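Local coordinates for hypothetical protein DR_0824 (Deinococcus radiodurans, PDB 2IMR) that catalyses the zinc-dependent deamination of aminodeoxyfutalosine to futalosine, a step in menaquinone biosynthesis, at residues A[240-245]-A[305-310]; A[249-254]-A[283-288]; A[322-327]-A[347-352]. One frame throughout, in Å; residues are numbered along the deposited sequence.

Contact 1 of 3, residues A[240-245]-A[305-310]; sequences HVAEHP and VNVTPD. With ZN (zinc ion), chain B.
Ala242 O is gripped by three N-H groups of the facing segment. The backbone N of Asn306 makes the shortest and straightest bond, 2.9 Å to Ala242 O, with an angle of 172° at the hydrogen and the donor in the carbonyl plane. Two weak bonds add to it: Val305 N reaches Ala242 O at 3.2 Å with a bent angle, and the amide of Asn306 turns ND2 to the same oxygen at 3.4 Å. Asparagine suits this place because its backbone and side-chain donors can converge on one carbonyl. ND2 also bonds Cys334 O, which ties in a further loop.

Around this polar centre the packing is close. Chi1 of -59° sets Asn306 CG beside its own backbone N, and the amide lies against Pro245: Asn306 CG is 3.4 Å from Pro245 CA, Asn306 OD1 is 3.4 Å from Pro245 CB, and ND2 is near Pro245 N, a tertiary amide nitrogen without a hydrogen. A left-handed helical turn at Ala242, with phi and psi both positive, ends strand 238-241, and the small Ala242 CB fits 3.3 Å from Asn306 O and 4.0 Å from Val307 CG1.

Segment 240-245 carries a zinc ligand, His240, and Glu243, by similarity the proton donor. His240 NE2 binds the zinc ion at 2.1 Å together with His99, His101 and a water, while His240 ND1 is held by His213 O. Glu243 is extended as far as CD, and its OE1 bonds Tyr114 OH. His244, the N-cap of helix 245-253, uses ND1 on Thr246 and stacks on Tyr114.

The contact thus joins the loops that follow two adjacent parallel strands, 238-241 and 300-303, just before helices 245-253 and 309-318, and helix 285-292 packs against Val241, Ala242 and Val307.

Contact 2 of 3, residues A[249-254]-A[283-288]; sequences EMFRTG and LTPVRY
Phe251 lies with one ring face against Pro285, and this CH-pi contact is the heart of the interface. Pro285 CB sits 3.9 Å from the centroid of the Phe251 ring, only 9° off the ring normal, while Pro285 CA lies over the same face nearer the rim. The flat aromatic ring lies well against the compact pyrrolidine, and proline is at home in the first turn of a helix.

Further apolar contacts gather at the CD2-CE2 side of the ring. Leu283 CD2 comes to its edge, 4.0 Å from Phe251 CD2; chi1 of -174° sets Leu283 CG anti to the backbone N, where it lies 3.9 Å from Phe251 O. Tyr288 approaches obliquely, its CD2 3.8 Å from Phe251 CE2 and the two ring planes at 44°. Ile275 of helix 271-275 also touches Phe251, Leu283 and Tyr288, so the ring is buried in a small hydrophobic cluster. Nearby, Arg252 CG rests 3.4 Å from Leu283 O.

The polar link is indirect. Arg252 runs extended from CG to NE, and a water in the guanidinium plane accepts from Arg252 NE at 2.8 Å and donates to Leu283 O at the same length.

At the helix start, Thr284 OG1 accepts from Arg287 N at 2.9 Å and also bonds Asp311. This is a classic threonine N-cap followed by proline, here seating helix 285-292 against the end of helix 245-253 on the outside of a TIM-barrel-type fold.

Contact 3 of 3, residues A[322-327]-A[347-352]; sequences VVTCPR and VEVALG
Strands 322-324 and 349-351 run parallel, their short axes at 38°, pairing Val322 with Val349, Val323 with Ala350 and Thr324 with Leu351 through four backbone bonds that alternate between them, from Val322 N to Glu348 O (2.9 Å) through to Gly352 N to Thr324 O (3.0 Å).

Beta-branched and apolar side chains fill both faces. On the side of Val322, Thr324, Val349 and Leu351, Val322 CG2 meets Val349 CG2 at 3.8 Å, and the Val322 side chain crosses that of Val347 at about a right angle, Val322 CG2 to Val347 CG1 4.0 Å. Thr324 keeps its methyl between the backbone N and the carbonyl carbon, which sets CG2 beside Leu351 CD2 at 3.7 Å; the two side chains point the same way. Pro326 CD lies 3.8 Å from Leu351 CD2. On the other face Ala350 CB lies 4.0 Å from Val323 CG2. Gly352 suits its position too, since a CB would be tight against Val323 CG1 and Cys325 SG.

Helix 339-344 covers the first face through Trp339, which touches Thr324, Val349 and Leu351. Val323, on the opposite face, touches the zinc ligand His99; strand 300-303 bonds Val323 along its backbone, and Leu351 is joined likewise to Ala98, placing these strands within the barrel wall.

How the contacts relate
All three contacts belong to the amidohydrolase TIM-barrel region. Contact 2 is nested along the chain inside the loop closed by contact 1, and contact 3 follows both. Contacts 1 and 2 have centres about 10 Å apart and touch, for instance Ala242 against Pro285 and Val307 against Val286; strand 238-241 leads directly into helix 245-253. The centre of contact 3 lies about 13 Å from that of contact 1, without touch, and about 22 Å from that of contact 2. Contacts 1 and 3 reach the same parallel sheet, ordered 238-241, 300-303, 322-324, 349-351. Together they run from outer helices to the wall that carries the zinc site, which contact 1 enters through His240 and contact 3 approaches near Asp354.

Contact 1 of 3, residues A[240-245]-A[305-310]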
ATOM      1  N   HIS A 240       6.191   3.324   6.717  1.00 14.16           N
ATOM      2  CA  HIS A 240       5.443   4.547   6.404  1.00 14.13           C
ATOM      3  C   HIS A 240       6.480   5.656   6.419  1.00 13.99           C
ATOM      4  O   HIS A 240       7.136   5.860   7.436  1.00 15.41           O
ATOM      5  CB  HIS A 240       4.401   4.874   7.475  1.00 12.78           C
ATOM      6  CG  HIS A 240       3.380   3.803   7.689  1.00 13.54           C
ATOM      7  ND1 HIS A 240       3.538   2.801   8.623  1.00 16.50           N
ATOM      8  CD2 HIS A 240       2.168   3.600   7.122  1.00 17.59           C
ATOM      9  CE1 HIS A 240       2.465   2.031   8.625  1.00 18.45           C
ATOM     10  NE2 HIS A 240       1.618   2.494   7.724  1.00 16.58           N
ATOM     11  N   VAL A 241       6.621   6.390   5.320  1.00 14.38           N
ATOM     12  CA  VAL A 241       7.633   7.441   5.279  1.00 14.91           C
ATOM     13  C   VAL A 241       7.151   8.762   4.694  1.00 15.83           C
ATOM     14  O   VAL A 241       6.486   8.784   3.656  1.00 14.27           O
ATOM     15  CB  VAL A 241       8.867   6.972   4.470  1.00 16.57           C
ATOM     16  CG1 VAL A 241       9.950   8.050   4.478  1.00 17.72           C
ATOM     17  CG2 VAL A 241       9.401   5.673   5.057  1.00 16.30           C
ATOM     18  N   ALA A 242       7.494   9.853   5.378  1.00 12.81           N
ATOM     19  CA  ALA A 242       7.149  11.210   4.949  1.00 14.05           C
ATOM     20  C   ALA A 242       5.667  11.417   4.627  1.00 15.44           C
ATOM     21  O   ALA A 242       5.316  12.095   3.652  1.00 15.02           O
ATOM     22  CB  ALA A 242       8.007  11.603   3.740  1.00 13.94           C
ATOM     23  N   GLU A 243       4.802  10.861   5.467  1.00 14.86           N
ATOM     24  CA  GLU A 243       3.364  10.979   5.255  1.00 15.27           C
ATOM     25  C   GLU A 243       2.842  12.405   5.383  1.00 16.23           C
ATOM     26  O   GLU A 243       2.166  12.892   4.480  1.00 15.18           O
ATOM     27  CB  GLU A 243       2.603  10.064   6.221  1.00 16.52           C
ATOM     28  CG  GLU A 243       1.082  10.161   6.066  1.00 15.98           C
ATOM     29  CD  GLU A 243       0.333   9.213   6.970  1.00 19.29           C
ATOM     30  OE1 GLU A 243       0.911   8.784   7.992  1.00 19.68           O
ATOM     31  OE2 GLU A 243      -0.843   8.910   6.674  1.00 18.74           O
ATOM     32  N   HIS A 244       3.165  13.074   6.490  1.00 14.14           N
ATOM     33  CA  HIS A 244       2.705  14.441   6.740  1.00 15.54           C
ATOM     34  C   HIS A 244       3.869  15.431   6.604  1.00 15.47           C
ATOM     35  O   HIS A 244       5.011  15.097   6.909  1.00 14.55           O
ATOM     36  CB  HIS A 244       2.094  14.510   8.149  1.00 15.75           C
ATOM     37  CG  HIS A 244       1.249  15.721   8.396  1.00 16.78           C
ATOM     38  ND1 HIS A 244       1.765  16.910   8.863  1.00 16.66           N
ATOM     39  CD2 HIS A 244      -0.080  15.927   8.233  1.00 17.09           C
ATOM     40  CE1 HIS A 244       0.791  17.796   8.977  1.00 19.30           C
ATOM     41  NE2 HIS A 244      -0.338  17.225   8.600  1.00 18.26           N
ATOM     42  N   PRO A 245       3.597  16.658   6.126  1.00 16.06           N
ATOM     43  CA  PRO A 245       4.688  17.628   5.981  1.00 17.06           C
ATOM     44  C   PRO A 245       5.470  17.917   7.259  1.00 18.17           C
ATOM     45  O   PRO A 245       6.661  18.231   7.201  1.00 19.40           O
ATOM     46  CB  PRO A 245       3.984  18.872   5.424  1.00 18.16           C
ATOM     47  CG  PRO A 245       2.568  18.723   5.896  1.00 19.51           C
ATOM     48  CD  PRO A 245       2.313  17.245   5.704  1.00 18.27           C
ATOM     49  N   VAL A 305       4.692  11.303   0.658  1.00 14.01           N
ATOM     50  CA  VAL A 305       4.116  12.521   0.116  1.00 15.74           C
ATOM     51  C   VAL A 305       5.057  13.712   0.193  1.00 17.76           C
ATOM     52  O   VAL A 305       5.203  14.472  -0.763  1.00 18.50           O
ATOM     53  CB  VAL A 305       2.802  12.870   0.859  1.00 17.81           C
ATOM     54  CG1 VAL A 305       2.297  14.249   0.441  1.00 16.81           C
ATOM     55  CG2 VAL A 305       1.751  11.813   0.552  1.00 18.07           C
ATOM     56  N   ASN A 306       5.714  13.865   1.330  1.00 16.68           N
ATOM     57  CA  ASN A 306       6.595  14.999   1.521  1.00 18.04           C
ATOM     58  C   ASN A 306       8.065  14.650   1.351  1.00 17.91           C
ATOM     59  O   ASN A 306       8.803  14.488   2.317  1.00 17.70           O
ATOM     60  CB  ASN A 306       6.283  15.593   2.889  1.00 18.19           C
ATOM     61  CG  ASN A 306       4.829  16.037   2.988  1.00 20.53           C
ATOM     62  OD1 ASN A 306       4.476  17.131   2.550  1.00 17.37           O
ATOM     63  ND2 ASN A 306       3.972  15.170   3.529  1.00 18.92           N
ATOM     64  N   VAL A 307       8.471  14.543   0.087  1.00 18.04           N
ATOM     65  CA  VAL A 307       9.831  14.200  -0.274  1.00 17.94           C
ATOM     66  C   VAL A 307      10.390  15.231  -1.247  1.00 19.23           C
ATOM     67  O   VAL A 307       9.648  16.030  -1.819  1.00 18.63           O
ATOM     68  CB  VAL A 307       9.898  12.803  -0.941  1.00 18.05           C
ATOM     69  CG1 VAL A 307       9.369  11.738   0.018  1.00 16.77           C
ATOM     70  CG2 VAL A 307       9.100  12.805  -2.240  1.00 19.09           C
ATOM     71  N   THR A 308      11.703  15.202  -1.431  1.00 20.24           N
ATOM     72  CA  THR A 308      12.370  16.141  -2.327  1.00 20.16           C
ATOM     73  C   THR A 308      12.822  15.424  -3.587  1.00 20.25           C
ATOM     74  O   THR A 308      12.742  14.206  -3.680  1.00 19.78           O
ATOM     75  CB  THR A 308      13.622  16.732  -1.670  1.00 18.43           C
ATOM     76  OG1 THR A 308      14.578  15.685  -1.460  1.00 21.05           O
ATOM     77  CG2 THR A 308      13.278  17.368  -0.338  1.00 18.50           C
ATOM     78  N   PRO A 309      13.299  16.183  -4.586  1.00 21.50           N
ATOM     79  CA  PRO A 309      13.754  15.529  -5.811  1.00 22.59           C
ATOM     80  C   PRO A 309      14.882  14.560  -5.486  1.00 20.15           C
ATOM     81  O   PRO A 309      14.948  13.464  -6.030  1.00 20.94           O
ATOM     82  CB  PRO A 309      14.210  16.700  -6.672  1.00 21.92           C
ATOM     83  CG  PRO A 309      13.227  17.770  -6.293  1.00 23.90           C
ATOM     84  CD  PRO A 309      13.183  17.640  -4.776  1.00 23.23           C
ATOM     85  N   ASP A 310      15.771  14.968  -4.587  1.00 21.47           N
ATOM     86  CA  ASP A 310      16.875  14.102  -4.199  1.00 21.24           C
ATOM     87  C   ASP A 310      16.348  12.839  -3.518  1.00 18.98           C
ATOM     88  O   ASP A 310      16.880  11.755  -3.728  1.00 19.03           O
ATOM     89  CB  ASP A 310      17.834  14.834  -3.261  1.00 24.51           C
ATOM     90  CG  ASP A 310      19.080  14.024  -2.971  1.00 31.35           C
ATOM     91  OD1 ASP A 310      19.891  13.815  -3.901  1.00 35.03           O
ATOM     92  OD2 ASP A 310      19.249  13.583  -1.814  1.00 35.34           O
TER
HETATM   93 ZN    ZN B 500      -0.416   2.390   7.298  1.00 24.46          ZN
HETATM   94  O   HOH W   1      -0.996   4.029   6.863  1.00 15.57           O

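Contact 2 of 3, residues A[249-254]-A[283-288]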
ATOM      1  N   GLU A 249       9.584  18.396   8.266  1.00 19.09           N
ATOM      2  CA  GLU A 249      10.012  19.558   9.036  1.00 21.63           C
ATOM      3  C   GLU A 249      10.884  19.203  10.242  1.00 22.28           C
ATOM      4  O   GLU A 249      11.939  19.810  10.445  1.00 20.17           O
ATOM      5  CB  GLU A 249       8.804  20.362   9.517  1.00 22.26           C
ATOM      6  CG  GLU A 249       9.188  21.698  10.152  1.00 26.03           C
ATOM      7  CD  GLU A 249       7.991  22.502  10.624  1.00 29.22           C
ATOM      8  OE1 GLU A 249       6.873  22.284  10.109  1.00 28.75           O
ATOM      9  OE2 GLU A 249       8.174  23.369  11.504  1.00 29.67           O
ATOM     10  N   MET A 250      10.464  18.227  11.043  1.00 21.72           N
ATOM     11  CA  MET A 250      11.265  17.888  12.211  1.00 20.78           C
ATOM     12  C   MET A 250      12.603  17.264  11.860  1.00 20.69           C
ATOM     13  O   MET A 250      13.566  17.410  12.612  1.00 19.77           O
ATOM     14  CB  MET A 250      10.490  17.001  13.195  1.00 22.14           C
ATOM     15  CG  MET A 250      10.016  15.672  12.677  1.00 22.44           C
ATOM     16  SD  MET A 250       9.225  14.746  14.031  1.00 22.53           S
ATOM     17  CE  MET A 250       9.246  13.111  13.330  1.00 20.50           C
ATOM     18  N   PHE A 251      12.691  16.580  10.722  1.00 18.44           N
ATOM     19  CA  PHE A 251      13.977  16.009  10.346  1.00 18.44           C
ATOM     20  C   PHE A 251      14.928  17.135   9.957  1.00 19.46           C
ATOM     21  O   PHE A 251      16.146  16.982  10.015  1.00 20.10           O
ATOM     22  CB  PHE A 251      13.837  15.017   9.191  1.00 18.35           C
ATOM     23  CG  PHE A 251      13.589  13.607   9.643  1.00 17.38           C
ATOM     24  CD1 PHE A 251      12.327  13.215  10.079  1.00 18.66           C
ATOM     25  CD2 PHE A 251      14.630  12.688   9.695  1.00 16.65           C
ATOM     26  CE1 PHE A 251      12.109  11.929  10.560  1.00 16.32           C
ATOM     27  CE2 PHE A 251      14.421  11.403  10.175  1.00 16.00           C
ATOM     28  CZ  PHE A 251      13.158  11.022  10.608  1.00 18.05           C
ATOM     29  N   ARG A 252      14.356  18.269   9.574  1.00 21.27           N
ATOM     30  CA  ARG A 252      15.140  19.429   9.175  1.00 23.99           C
ATOM     31  C   ARG A 252      15.484  20.345  10.344  1.00 25.12           C
ATOM     32  O   ARG A 252      16.580  20.905  10.387  1.00 25.97           O
ATOM     33  CB  ARG A 252      14.380  20.241   8.123  1.00 23.67           C
ATOM     34  CG  ARG A 252      14.381  19.630   6.732  1.00 23.89           C
ATOM     35  CD  ARG A 252      13.445  20.381   5.792  1.00 23.58           C
ATOM     36  NE  ARG A 252      13.654  19.986   4.401  1.00 24.62           N
ATOM     37  CZ  ARG A 252      12.861  20.329   3.390  1.00 24.65           C
ATOM     38  NH1 ARG A 252      11.788  21.082   3.599  1.00 22.48           N
ATOM     39  NH2 ARG A 252      13.146  19.920   2.160  1.00 23.84           N
ATOM     40  N   THR A 253      14.560  20.487  11.290  1.00 25.44           N
ATOM     41  CA  THR A 253      14.761  21.388  12.427  1.00 24.97           C
ATOM     42  C   THR A 253      14.773  20.749  13.816  1.00 25.02           C
ATOM     43  O   THR A 253      15.211  21.376  14.783  1.00 23.41           O
ATOM     44  CB  THR A 253      13.667  22.460  12.463  1.00 26.44           C
ATOM     45  OG1 THR A 253      12.432  21.858  12.874  1.00 27.28           O
ATOM     46  CG2 THR A 253      13.482  23.079  11.085  1.00 26.13           C
ATOM     47  N   GLY A 254      14.282  19.522  13.919  1.00 21.34           N
ATOM     48  CA  GLY A 254      14.224  18.867  15.214  1.00 20.80           C
ATOM     49  C   GLY A 254      12.954  19.266  15.945  1.00 19.39           C
ATOM     50  O   GLY A 254      12.685  18.798  17.059  1.00 19.81           O
ATOM     51  N   LEU A 283      18.718  17.348   5.818  1.00 24.20           N
ATOM     52  CA  LEU A 283      18.238  16.012   6.151  1.00 21.41           C
ATOM     53  C   LEU A 283      16.753  15.831   5.844  1.00 19.86           C
ATOM     54  O   LEU A 283      15.971  16.782   5.878  1.00 19.68           O
ATOM     55  CB  LEU A 283      18.481  15.715   7.635  1.00 19.80           C
ATOM     56  CG  LEU A 283      18.172  14.294   8.121  1.00 22.48           C
ATOM     57  CD1 LEU A 283      19.135  13.298   7.477  1.00 21.78           C
ATOM     58  CD2 LEU A 283      18.284  14.237   9.638  1.00 20.65           C
ATOM     59  N   THR A 284      16.386  14.600   5.517  1.00 19.08           N
ATOM     60  CA  THR A 284      14.995  14.250   5.249  1.00 18.97           C
ATOM     61  C   THR A 284      14.844  12.817   5.735  1.00 18.25           C
ATOM     62  O   THR A 284      15.827  12.076   5.837  1.00 18.09           O
ATOM     63  CB  THR A 284      14.638  14.251   3.750  1.00 18.65           C
ATOM     64  OG1 THR A 284      15.196  13.086   3.136  1.00 17.94           O
ATOM     65  CG2 THR A 284      15.162  15.508   3.063  1.00 19.14           C
ATOM     66  N   PRO A 285      13.610  12.398   6.040  1.00 16.51           N
ATOM     67  CA  PRO A 285      13.463  11.017   6.501  1.00 16.22           C
ATOM     68  C   PRO A 285      13.990  10.005   5.481  1.00 15.88           C
ATOM     69  O   PRO A 285      14.495   8.948   5.852  1.00 15.32           O
ATOM     70  CB  PRO A 285      11.955  10.889   6.747  1.00 15.98           C
ATOM     71  CG  PRO A 285      11.358  11.941   5.832  1.00 17.73           C
ATOM     72  CD  PRO A 285      12.315  13.093   5.998  1.00 15.90           C
ATOM     73  N   VAL A 286      13.873  10.325   4.196  1.00 14.75           N
ATOM     74  CA  VAL A 286      14.352   9.410   3.165  1.00 16.13           C
ATOM     75  C   VAL A 286      15.879   9.345   3.157  1.00 15.99           C
ATOM     76  O   VAL A 286      16.461   8.259   3.082  1.00 17.24           O
ATOM     77  CB  VAL A 286      13.838   9.826   1.772  1.00 16.89           C
ATOM     78  CG1 VAL A 286      14.341   8.850   0.716  1.00 15.15           C
ATOM     79  CG2 VAL A 286      12.301   9.850   1.779  1.00 17.95           C
ATOM     80  N   ARG A 287      16.529  10.500   3.233  1.00 17.27           N
ATOM     81  CA  ARG A 287      17.988  10.522   3.247  1.00 20.08           C
ATOM     82  C   ARG A 287      18.463   9.783   4.494  1.00 19.57           C
ATOM     83  O   ARG A 287      19.432   9.032   4.454  1.00 20.37           O
ATOM     84  CB  ARG A 287      18.512  11.956   3.259  1.00 20.52           C
ATOM     85  CG  ARG A 287      20.022  12.028   3.141  1.00 23.86           C
ATOM     86  CD  ARG A 287      20.550  13.441   3.308  1.00 25.67           C
ATOM     87  NE  ARG A 287      21.990  13.409   3.540  1.00 28.72           N
ATOM     88  CZ  ARG A 287      22.653  14.286   4.284  1.00 31.21           C
ATOM     89  NH1 ARG A 287      22.011  15.285   4.874  1.00 33.66           N
ATOM     90  NH2 ARG A 287      23.962  14.148   4.458  1.00 34.26           N
ATOM     91  N   TYR A 288      17.766  10.001   5.603  1.00 20.20           N
ATOM     92  CA  TYR A 288      18.088   9.326   6.853  1.00 19.40           C
ATOM     93  C   TYR A 288      18.127   7.808   6.654  1.00 20.21           C
ATOM     94  O   TYR A 288      19.109   7.153   6.997  1.00 19.11           O
ATOM     95  CB  TYR A 288      17.047   9.682   7.918  1.00 18.37           C
ATOM     96  CG  TYR A 288      16.974   8.700   9.066  1.00 17.52           C
ATOM     97  CD1 TYR A 288      18.078   8.470   9.885  1.00 16.70           C
ATOM     98  CD2 TYR A 288      15.792   7.996   9.329  1.00 16.83           C
ATOM     99  CE1 TYR A 288      18.014   7.561  10.940  1.00 17.68           C
ATOM    100  CE2 TYR A 288      15.716   7.087  10.377  1.00 16.06           C
ATOM    101  CZ  TYR A 288      16.831   6.874  11.178  1.00 16.24           C
ATOM    102  OH  TYR A 288      16.763   5.974  12.216  1.00 15.74           O
TER
HETATM  103  O   HOH W   2      16.124  18.742   3.938  1.00 20.97           O

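Contact 3 of 3, residues A[322-327]-A[347-352]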
ATOM      1  N   VAL A 322       6.895   1.956  -4.022  1.00 19.00           N
ATOM      2  CA  VAL A 322       6.170   2.830  -3.108  1.00 17.30           C
ATOM      3  C   VAL A 322       4.670   2.601  -3.223  1.00 17.34           C
ATOM      4  O   VAL A 322       4.164   2.271  -4.297  1.00 16.24           O
ATOM      5  CB  VAL A 322       6.460   4.327  -3.398  1.00 20.31           C
ATOM      6  CG1 VAL A 322       7.941   4.617  -3.204  1.00 18.40           C
ATOM      7  CG2 VAL A 322       6.026   4.688  -4.810  1.00 22.60           C
ATOM      8  N   VAL A 323       3.959   2.758  -2.111  1.00 16.73           N
ATOM      9  CA  VAL A 323       2.511   2.597  -2.128  1.00 14.96           C
ATOM     10  C   VAL A 323       1.875   3.932  -1.772  1.00 14.61           C
ATOM     11  O   VAL A 323       2.227   4.544  -0.765  1.00 12.56           O
ATOM     12  CB  VAL A 323       2.027   1.537  -1.112  1.00 16.42           C
ATOM     13  CG1 VAL A 323       0.503   1.395  -1.203  1.00 13.85           C
ATOM     14  CG2 VAL A 323       2.697   0.203  -1.386  1.00 14.80           C
ATOM     15  N   THR A 324       0.951   4.399  -2.605  1.00 12.56           N
ATOM     16  CA  THR A 324       0.277   5.659  -2.327  1.00 13.21           C
ATOM     17  C   THR A 324      -1.177   5.345  -1.958  1.00 14.13           C
ATOM     18  O   THR A 324      -1.768   4.419  -2.509  1.00 12.36           O
ATOM     19  CB  THR A 324       0.354   6.615  -3.553  1.00 13.14           C
ATOM     20  OG1 THR A 324      -0.324   7.846  -3.263  1.00 11.94           O
ATOM     21  CG2 THR A 324      -0.270   5.977  -4.781  1.00 15.55           C
ATOM     22  N   CYS A 325      -1.723   6.097  -0.998  1.00 13.37           N
ATOM     23  CA  CYS A 325      -3.103   5.938  -0.526  1.00 13.47           C
ATOM     24  C   CYS A 325      -3.764   7.310  -0.708  1.00 14.22           C
ATOM     25  O   CYS A 325      -3.821   8.121   0.218  1.00 14.70           O
ATOM     26  CB  CYS A 325      -3.114   5.533   0.959  1.00 13.93           C
ATOM     27  SG  CYS A 325      -2.163   4.021   1.360  1.00 13.72           S
ATOM     28  N   PRO A 326      -4.272   7.585  -1.919  1.00 14.98           N
ATOM     29  CA  PRO A 326      -4.923   8.850  -2.282  1.00 15.66           C
ATOM     30  C   PRO A 326      -5.929   9.446  -1.302  1.00 14.74           C
ATOM     31  O   PRO A 326      -5.703  10.522  -0.752  1.00 13.11           O
ATOM     32  CB  PRO A 326      -5.548   8.533  -3.638  1.00 14.47           C
ATOM     33  CG  PRO A 326      -4.597   7.547  -4.212  1.00 14.40           C
ATOM     34  CD  PRO A 326      -4.343   6.635  -3.038  1.00 13.54           C
ATOM     35  N   ARG A 327      -7.047   8.767  -1.087  1.00 14.34           N
ATOM     36  CA  ARG A 327      -8.053   9.307  -0.187  1.00 13.58           C
ATOM     37  C   ARG A 327      -7.528   9.564   1.216  1.00 14.93           C
ATOM     38  O   ARG A 327      -7.797  10.613   1.800  1.00 12.51           O
ATOM     39  CB  ARG A 327      -9.268   8.384  -0.149  1.00 14.00           C
ATOM     40  CG  ARG A 327     -10.020   8.388  -1.468  1.00 15.49           C
ATOM     41  CD  ARG A 327     -11.233   7.478  -1.421  1.00 17.78           C
ATOM     42  NE  ARG A 327     -10.854   6.087  -1.202  1.00 17.73           N
ATOM     43  CZ  ARG A 327     -11.722   5.082  -1.150  1.00 17.69           C
ATOM     44  NH1 ARG A 327     -13.023   5.315  -1.301  1.00 13.92           N
ATOM     45  NH2 ARG A 327     -11.290   3.846  -0.945  1.00 15.97           N
ATOM     46  N   VAL A 347      10.098   4.779 -10.639  1.00 21.20           N
ATOM     47  CA  VAL A 347       9.807   4.077  -9.397  1.00 20.23           C
ATOM     48  C   VAL A 347       8.477   3.337  -9.517  1.00 20.66           C
ATOM     49  O   VAL A 347       7.493   3.900  -9.988  1.00 21.02           O
ATOM     50  CB  VAL A 347       9.735   5.074  -8.219  1.00 20.55           C
ATOM     51  CG1 VAL A 347       9.416   4.333  -6.924  1.00 19.25           C
ATOM     52  CG2 VAL A 347      11.055   5.823  -8.100  1.00 20.54           C
ATOM     53  N   GLU A 348       8.464   2.071  -9.111  1.00 21.79           N
ATOM     54  CA  GLU A 348       7.258   1.249  -9.160  1.00 23.78           C
ATOM     55  C   GLU A 348       6.265   1.766  -8.120  1.00 23.24           C
ATOM     56  O   GLU A 348       6.590   1.868  -6.936  1.00 23.08           O
ATOM     57  CB  GLU A 348       7.606  -0.212  -8.862  1.00 26.46           C
ATOM     58  CG  GLU A 348       6.413  -1.165  -8.841  1.00 32.58           C
ATOM     59  CD  GLU A 348       5.763  -1.332 -10.200  1.00 35.11           C
ATOM     60  OE1 GLU A 348       5.205  -0.344 -10.725  1.00 38.43           O
ATOM     61  OE2 GLU A 348       5.808  -2.456 -10.745  1.00 38.34           O
ATOM     62  N   VAL A 349       5.057   2.086  -8.569  1.00 21.24           N
ATOM     63  CA  VAL A 349       4.023   2.607  -7.683  1.00 19.61           C
ATOM     64  C   VAL A 349       2.841   1.649  -7.570  1.00 19.69           C
ATOM     65  O   VAL A 349       2.387   1.084  -8.566  1.00 18.42           O
ATOM     66  CB  VAL A 349       3.506   3.974  -8.194  1.00 19.66           C
ATOM     67  CG1 VAL A 349       2.442   4.526  -7.249  1.00 19.30           C
ATOM     68  CG2 VAL A 349       4.666   4.953  -8.306  1.00 22.61           C
ATOM     69  N   ALA A 350       2.363   1.461  -6.345  1.00 17.31           N
ATOM     70  CA  ALA A 350       1.223   0.593  -6.075  1.00 16.72           C
ATOM     71  C   ALA A 350       0.177   1.425  -5.338  1.00 16.16           C
ATOM     72  O   ALA A 350       0.486   2.489  -4.797  1.00 16.00           O
ATOM     73  CB  ALA A 350       1.654  -0.590  -5.215  1.00 14.03           C
ATOM     74  N   LEU A 351      -1.058   0.939  -5.316  1.00 15.61           N
ATOM     75  CA  LEU A 351      -2.139   1.643  -4.646  1.00 15.54           C
ATOM     76  C   LEU A 351      -2.673   0.923  -3.413  1.00 14.93           C
ATOM     77  O   LEU A 351      -2.758  -0.304  -3.374  1.00 17.36           O
ATOM     78  CB  LEU A 351      -3.293   1.869  -5.623  1.00 17.30           C
ATOM     79  CG  LEU A 351      -3.134   3.008  -6.627  1.00 17.37           C
ATOM     80  CD1 LEU A 351      -4.115   2.821  -7.777  1.00 19.00           C
ATOM     81  CD2 LEU A 351      -3.374   4.332  -5.925  1.00 17.73           C
ATOM     82  N   GLY A 352      -3.036   1.715  -2.410  1.00 14.35           N
ATOM     83  CA  GLY A 352      -3.598   1.183  -1.180  1.00 14.00           C
ATOM     84  C   GLY A 352      -4.700   2.135  -0.744  1.00 12.07           C
ATOM     85  O   GLY A 352      -4.791   3.245  -1.262  1.00 11.78           O
TER